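Local coordinates for amidohydrolase (Thermotoga maritima, PDB 3OOQ) that probably hydrolyses amide bonds, perhaps those of a cyclic ureide such as allantoin, as a member of the metal-dependent amidohydrolase family, at the interface of chains A and B and the interface of chains A and C. Sequence-based numbering; all coordinates share one arbitrary frame. Chains: chain A/B/C, amidohydrolase.

Contact 1: the interface of chains A and B. Residues chain A 229, 281, 284; chain B 70, 73, 77.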
# COMPACT_ATOMS: atom_id res chain seq x y z
N ARG A 229 -18.34 10.59 27.95
CA ARG A 229 -17.92 9.96 29.19
C ARG A 229 -17.63 11.05 30.21
O ARG A 229 -17.14 12.11 29.85
CB ARG A 229 -16.68 9.09 28.94
CG ARG A 229 -16.42 8.01 30.01
CD ARG A 229 -15.37 7.00 29.52
NE ARG A 229 -14.02 7.58 29.56
CZ ARG A 229 -12.90 6.92 29.24
NH1 ARG A 229 -12.96 5.65 28.83
NH2 ARG A 229 -11.73 7.53 29.32
N LEU A 281 -18.62 2.30 23.20
CA LEU A 281 -18.29 2.11 24.59
C LEU A 281 -18.64 3.33 25.45
O LEU A 281 -19.21 3.18 26.53
CB LEU A 281 -16.79 1.84 24.67
CG LEU A 281 -16.21 1.18 25.88
CD1 LEU A 281 -16.92 -0.17 26.06
CD2 LEU A 281 -14.67 1.05 25.66
N LYS A 284 -22.24 3.50 26.58
CA LYS A 284 -22.82 2.36 27.29
C LYS A 284 -23.82 2.76 28.38
O LYS A 284 -24.81 2.05 28.64
CB LYS A 284 -21.73 1.45 27.87
CG LYS A 284 -21.09 1.95 29.18
CD LYS A 284 -20.14 0.91 29.81
CE LYS A 284 -19.77 1.33 31.24
NZ LYS A 284 -18.49 0.70 31.77
N GLU B 70 -8.10 1.26 30.05
CA GLU B 70 -9.32 0.83 30.75
C GLU B 70 -9.40 -0.70 30.78
O GLU B 70 -9.08 -1.37 29.79
CB GLU B 70 -10.58 1.44 30.12
CG GLU B 70 -11.85 1.13 30.93
CD GLU B 70 -13.16 1.58 30.27
OE1 GLU B 70 -13.17 2.30 29.24
OE2 GLU B 70 -14.22 1.21 30.81
N VAL B 73 -12.03 -4.08 28.20
CA VAL B 73 -12.51 -3.26 27.10
C VAL B 73 -11.78 -3.49 25.75
O VAL B 73 -12.41 -3.41 24.68
CB VAL B 73 -12.51 -1.80 27.62
CG1 VAL B 73 -11.57 -0.88 26.87
CG2 VAL B 73 -13.88 -1.29 27.85
N TYR B 77 -8.59 0.79 22.88
CA TYR B 77 -9.13 1.91 23.62
C TYR B 77 -8.15 2.55 24.61
O TYR B 77 -8.52 3.47 25.36
CB TYR B 77 -10.37 1.45 24.37
CG TYR B 77 -11.55 1.12 23.47
CD1 TYR B 77 -12.18 2.11 22.69
CD2 TYR B 77 -12.06 -0.18 23.42
CE1 TYR B 77 -13.28 1.80 21.86
CE2 TYR B 77 -13.18 -0.50 22.61
CZ TYR B 77 -13.78 0.48 21.83
OH TYR B 77 -14.87 0.15 21.06
O HOH W 1 -14.98 4.00 27.96
O HOH W 2 -16.62 2.17 20.92
O HOH W 3 -16.46 1.14 29.86
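A:Leu281 lays its side chain against B:Val73 and B:Tyr77, the apolar core of a patch whose polar groups meet mostly through water, apart from one long salt bridge. From CB, on the first residue of the 3-10 helix 281-283, CG stands anti to the backbone N (chi1 -160°), which carries the branch across to chain B. A:Leu281 CG comes to 3.9 Å from B:Val73 CG2, and methyl A:Leu281 CD1 to 3.7 Å from B:Val73 CG2. The other branch makes the closer contacts: A:Leu281 CD2 presses on B:Val73 CG2 at 3.3 Å, closer than two methyls normally sit. A:Leu281 CD2 also sits over the middle of one face of the B:Tyr77 ring, 3.6 Å from the centroid, a CH-pi contact. CD2 thus touches the valine methyl and the tyrosine face together, in the corner they form.

Around this core the polar groups mostly meet indirectly. A:Arg229 NH1 and B:Glu70 OE1, a carboxylate oxygen, form a long salt bridge at 3.4 Å, the two chains running antiparallel alongside one another with their planes 73° apart. Water 1, in the plane at the guanidinium edge, also links this pair. A:Lys284 NZ approaches the other carboxylate oxygen through water 3, although the short water-to-OE2 distance makes that link doubtful in detail. At the opposite end water 2 lies 3.0 Å from A:Leu281 N and 2.7 Å from the phenol OH of B:Tyr77.

Contact 2: the interface of chains A and B. Residues chain A 172-173, 176, 180, 235, 238; chain B 91-92, 94-96.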
# COMPACT_ATOMS: atom_id res chain seq x y z
N ARG A 172 -6.75 10.16 24.31
CA ARG A 172 -7.38 11.29 24.98
C ARG A 172 -6.39 12.34 25.45
O ARG A 172 -6.73 13.52 25.48
CB ARG A 172 -8.20 10.81 26.18
CG ARG A 172 -9.51 10.13 25.80
CD ARG A 172 -10.30 9.77 27.06
NE ARG A 172 -11.68 9.41 26.75
CZ ARG A 172 -12.08 8.22 26.30
NH1 ARG A 172 -11.21 7.23 26.12
NH2 ARG A 172 -13.37 8.03 26.05
N MSE A 173 -5.19 11.91 25.86
CA MSE A 173 -4.13 12.84 26.26
C MSE A 173 -3.78 13.75 25.09
O MSE A 173 -3.56 14.95 25.28
CB MSE A 173 -2.84 12.11 26.67
CG MSE A 173 -2.96 11.05 27.75
SE MSE A 173 -1.17 10.35 28.28
CE MSE A 173 -0.65 9.58 26.52
N ALA A 176 -6.59 16.44 24.22
CA ALA A 176 -6.46 17.57 25.13
C ALA A 176 -5.24 18.44 24.82
O ALA A 176 -5.31 19.66 24.94
CB ALA A 176 -6.41 17.07 26.62
N ARG A 180 -5.16 22.44 23.87
CA ARG A 180 -4.37 23.30 24.75
C ARG A 180 -3.27 24.02 23.96
O ARG A 180 -3.02 25.22 24.16
CB ARG A 180 -3.79 22.47 25.91
CG ARG A 180 -3.17 23.28 27.03
CD ARG A 180 -2.72 22.41 28.20
NE ARG A 180 -3.77 22.22 29.19
CZ ARG A 180 -4.39 21.07 29.44
NH1 ARG A 180 -5.33 21.02 30.38
NH2 ARG A 180 -4.07 19.96 28.78
N THR A 235 -12.70 17.21 31.46
CA THR A 235 -11.52 17.67 30.73
C THR A 235 -11.88 18.92 29.92
O THR A 235 -11.14 19.92 29.94
CB THR A 235 -10.94 16.58 29.80
OG1 THR A 235 -10.50 15.46 30.57
CG2 THR A 235 -9.73 17.14 28.99
N ARG A 238 -12.17 21.73 32.36
CA ARG A 238 -10.82 22.14 32.81
C ARG A 238 -10.14 23.05 31.80
O ARG A 238 -9.56 24.05 32.17
CB ARG A 238 -9.88 20.95 33.04
CG ARG A 238 -10.05 20.24 34.38
CD ARG A 238 -8.78 19.43 34.78
NE ARG A 238 -8.39 18.42 33.79
CZ ARG A 238 -9.07 17.30 33.53
NH1 ARG A 238 -10.19 17.01 34.19
NH2 ARG A 238 -8.61 16.45 32.62
N VAL B 91 1.53 16.50 26.48
CA VAL B 91 0.31 15.72 26.80
C VAL B 91 0.34 15.25 28.26
O VAL B 91 1.41 15.04 28.82
CB VAL B 91 0.05 14.54 25.80
CG1 VAL B 91 0.12 15.02 24.32
CG2 VAL B 91 1.03 13.37 26.02
N LYS B 92 -0.82 15.09 28.88
CA LYS B 92 -0.86 14.74 30.31
C LYS B 92 -1.62 13.43 30.55
O LYS B 92 -2.76 13.26 30.04
CB LYS B 92 -1.52 15.85 31.15
CG LYS B 92 -0.95 17.27 31.00
CD LYS B 92 -1.66 18.26 31.94
CE LYS B 92 -0.98 18.42 33.34
NZ LYS B 92 -0.22 17.21 33.86
N LEU B 94 -3.11 12.80 33.07
CA LEU B 94 -4.32 13.29 33.72
C LEU B 94 -5.52 13.42 32.77
O LEU B 94 -6.67 13.15 33.15
CB LEU B 94 -4.04 14.67 34.32
CG LEU B 94 -5.17 15.25 35.13
CD1 LEU B 94 -5.04 14.65 36.50
CD2 LEU B 94 -5.06 16.77 35.14
N ASP B 95 -5.21 13.83 31.55
CA ASP B 95 -6.19 14.05 30.50
C ASP B 95 -6.63 12.75 29.81
O ASP B 95 -7.43 12.78 28.88
CB ASP B 95 -5.63 15.02 29.47
CG ASP B 95 -5.41 16.41 30.03
OD1 ASP B 95 -6.12 16.78 30.98
OD2 ASP B 95 -4.51 17.12 29.53
N GLY B 96 -6.10 11.62 30.25
CA GLY B 96 -6.55 10.34 29.68
C GLY B 96 -7.01 9.39 30.77
O GLY B 96 -7.32 8.23 30.49
O HOH W 4 -2.93 16.31 27.65
O HOH W 5 -9.01 14.47 26.68
O HOH W 6 -10.42 13.42 28.70
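A:Arg180 and A:Arg238 both fold about their CG-CD bonds (chi3 -90° and -57°), turning their guanidinium tips in from two different helices, 172-198 and 230-243, onto the carboxylate of B:Asp95. Each arginine takes a separate oxygen. A:Arg180 meets the aspartate tip to tip, its NH2 donating to B:Asp95 OD2 at 3.0 Å on the syn side but tilted from the carboxylate plane. A:Arg238 arrives obliquely, and its NH2 gives a nearly straight bond (171° at H) to the anti lone pair of B:Asp95 OD1, also 3.0 Å long and in the guanidinium plane. Both pairs are salt bridges, and the planes are nearly parallel in each, an arrangement that should fix the rotation of the carboxylate. It illustrates how one acidic residue, here in the 3-10 helix 93-96, can bridge two helices of a neighbouring chain in the deposited assembly.

A:Ala176 CB lies against the flat side of the B:Asp95 carboxylate, 3.5 Å from B:Asp95 OD2. A:Thr235 supports the second arginine, its CA lying against one guanidinium face. Nearer the start of helix 172-198, selenomethionine A:Met173 crosses B:Val91 at about a right angle, with A:Met173 CB 3.9 Å from B:Val91 CB. Water then stitches the backbones: water 4 touches A:Met173 O and B:Lys92 N, and lies 2.6 Å from B:Asp95 OD2.

Contact 3: the interface of chains A and C. Residues chain A 70-73, 106, 307-308, 311, 313; chain C 276-278.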
# COMPACT_ATOMS: atom_id res chain seq x y z
N GLU A 70 -26.58 15.82 3.47
CA GLU A 70 -27.77 15.78 2.63
C GLU A 70 -28.46 14.44 2.71
O GLU A 70 -27.81 13.39 2.60
CB GLU A 70 -27.43 16.09 1.16
CG GLU A 70 -28.67 16.22 0.26
CD GLU A 70 -28.36 16.47 -1.20
OE1 GLU A 70 -27.17 16.64 -1.59
OE2 GLU A 70 -29.34 16.50 -1.99
N GLU A 71 -29.78 14.47 2.87
CA GLU A 71 -30.57 13.25 2.97
C GLU A 71 -30.80 12.61 1.60
O GLU A 71 -30.96 13.32 0.60
CB GLU A 71 -31.91 13.50 3.70
CG GLU A 71 -32.73 12.21 3.88
CD GLU A 71 -33.84 12.28 4.94
OE1 GLU A 71 -34.45 13.36 5.14
OE2 GLU A 71 -34.09 11.23 5.58
N GLY A 72 -30.82 11.28 1.56
CA GLY A 72 -31.25 10.54 0.38
C GLY A 72 -30.21 10.36 -0.72
O GLY A 72 -30.55 10.09 -1.89
N VAL A 73 -28.95 10.45 -0.33
CA VAL A 73 -27.88 10.67 -1.28
C VAL A 73 -26.62 9.79 -1.04
O VAL A 73 -25.92 9.41 -2.00
CB VAL A 73 -27.65 12.21 -1.31
CG1 VAL A 73 -26.30 12.63 -0.79
CG2 VAL A 73 -28.07 12.79 -2.62
N ARG A 106 -39.04 18.17 5.67
CA ARG A 106 -39.41 17.15 6.66
C ARG A 106 -39.32 17.65 8.10
O ARG A 106 -40.20 17.37 8.92
CB ARG A 106 -38.55 15.89 6.45
CG ARG A 106 -38.92 15.12 5.16
CD ARG A 106 -37.97 13.96 4.87
NE ARG A 106 -38.32 13.28 3.62
CZ ARG A 106 -37.48 13.01 2.62
NH1 ARG A 106 -36.19 13.33 2.70
NH2 ARG A 106 -37.95 12.40 1.54
N HIS A 307 -29.33 15.46 14.34
CA HIS A 307 -29.64 15.09 12.97
C HIS A 307 -28.35 15.04 12.14
O HIS A 307 -27.62 16.03 12.11
CB HIS A 307 -30.59 16.12 12.37
CG HIS A 307 -30.93 15.84 10.94
ND1 HIS A 307 -32.16 15.35 10.55
CD2 HIS A 307 -30.20 15.98 9.80
CE1 HIS A 307 -32.18 15.21 9.23
NE2 HIS A 307 -31.00 15.59 8.75
N PRO A 308 -28.12 13.95 11.38
CA PRO A 308 -28.95 12.81 10.97
C PRO A 308 -29.11 11.60 11.89
O PRO A 308 -29.82 10.66 11.52
CB PRO A 308 -28.27 12.34 9.66
CG PRO A 308 -26.87 12.71 9.83
CD PRO A 308 -26.86 13.99 10.61
N PRO A 311 -33.68 11.67 12.73
CA PRO A 311 -34.15 12.74 11.84
C PRO A 311 -34.86 13.87 12.60
O PRO A 311 -35.66 13.63 13.49
CB PRO A 311 -35.10 12.01 10.89
CG PRO A 311 -34.72 10.53 11.01
CD PRO A 311 -34.32 10.38 12.43
N GLU A 313 -37.20 15.63 11.76
CA GLU A 313 -38.66 15.47 11.69
C GLU A 313 -39.27 14.74 12.90
O GLU A 313 -40.46 14.91 13.21
CB GLU A 313 -39.06 14.75 10.39
CG GLU A 313 -38.32 13.45 10.13
CD GLU A 313 -38.64 12.83 8.76
OE1 GLU A 313 -39.79 13.02 8.28
OE2 GLU A 313 -37.74 12.13 8.19
N THR C 276 -36.19 6.54 10.72
CA THR C 276 -34.76 6.56 10.48
C THR C 276 -34.38 7.48 9.32
O THR C 276 -35.19 7.77 8.46
CB THR C 276 -34.21 5.13 10.23
OG1 THR C 276 -32.81 5.09 10.54
CG2 THR C 276 -34.47 4.67 8.78
N PHE C 277 -33.12 7.92 9.31
CA PHE C 277 -32.61 8.85 8.31
C PHE C 277 -32.37 8.14 7.00
O PHE C 277 -31.90 7.02 6.97
CB PHE C 277 -31.30 9.45 8.79
CG PHE C 277 -30.73 10.49 7.86
CD1 PHE C 277 -31.32 11.75 7.74
CD2 PHE C 277 -29.59 10.22 7.11
CE1 PHE C 277 -30.78 12.73 6.88
CE2 PHE C 277 -29.05 11.18 6.27
CZ PHE C 277 -29.65 12.44 6.16
N ARG C 278 -32.65 8.81 5.89
CA ARG C 278 -32.41 8.17 4.59
C ARG C 278 -30.93 8.29 4.19
O ARG C 278 -30.54 9.20 3.47
CB ARG C 278 -33.37 8.72 3.54
CG ARG C 278 -34.86 8.52 3.87
CD ARG C 278 -35.71 9.54 3.09
NE ARG C 278 -37.13 9.44 3.40
CZ ARG C 278 -37.73 9.99 4.46
NH1 ARG C 278 -37.03 10.68 5.35
NH2 ARG C 278 -39.03 9.84 4.62
O HOH W 7 -27.81 10.75 2.60
O HOH W 8 -37.40 9.26 8.19
O HOH W 9 -40.81 11.26 6.61
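The loop segment C:Thr276 to C:Arg278, shortly before the 3-10 helix 281-283, docks between two loops of chain A, one holding A:Glu71 and A:Gly72, the other A:His307 and A:Pro308. C:Phe277, with CG anti to its backbone N (chi1 -177°), inserts its ring there: A:Pro308 CB caps one face 3.4 Å from the centroid, and the ring's CE1 edge turns toward the A:His307 imidazole face near NE2, planes 87° apart. A:Glu71 OE2 accepts two hydrogen bonds from C:Arg278, from backbone N at 2.8 Å on the anti lone pair and from NH1 at 3.0 Å from above the carboxylate plane. C:Arg278 NH1 also reaches the syn lone pair of A:Glu313 OE2 at 3.3 Å. The guanidinium stacks on that of A:Arg106, planes 7° apart, a like-charged pairing probably eased by A:Glu313 and by A:Glu71, whose OE1 pairs with A:Arg106 NH1. An alanine at C:Arg278 would probably leave both carboxylates without their charge mate across the interface and A:Arg106 without its stacking partner. A:Gly72 N returns a bond of 2.8 Å to C:Arg278 O. These chain A loops follow the one-residue strand at 64 and strand 301-303, whose ends in amidohydrolases carry metal-binding residues, so the contact probably lies near the barrel mouth.

Contacts 1 and 2 belong to the same A-B interface, their C-alpha centres about 16 Å apart, while contact 3 on the A-C interface lies about 28 Å from contact 1 and 35 Å from contact 2. A:Arg229 of contact 1 directly precedes helix 230-243, which serves contact 2. In loop 70-73 the side chains of 70 and 73 serve contact 1, while 71 and 72 bond directly in contact 3, where the backbone of 70 and 73 joins through water; segment 276-284 is likewise divided. Such shared loops may couple the two pairings in the ten-chain deposited assembly, whose biological relevance the structure alone does not show.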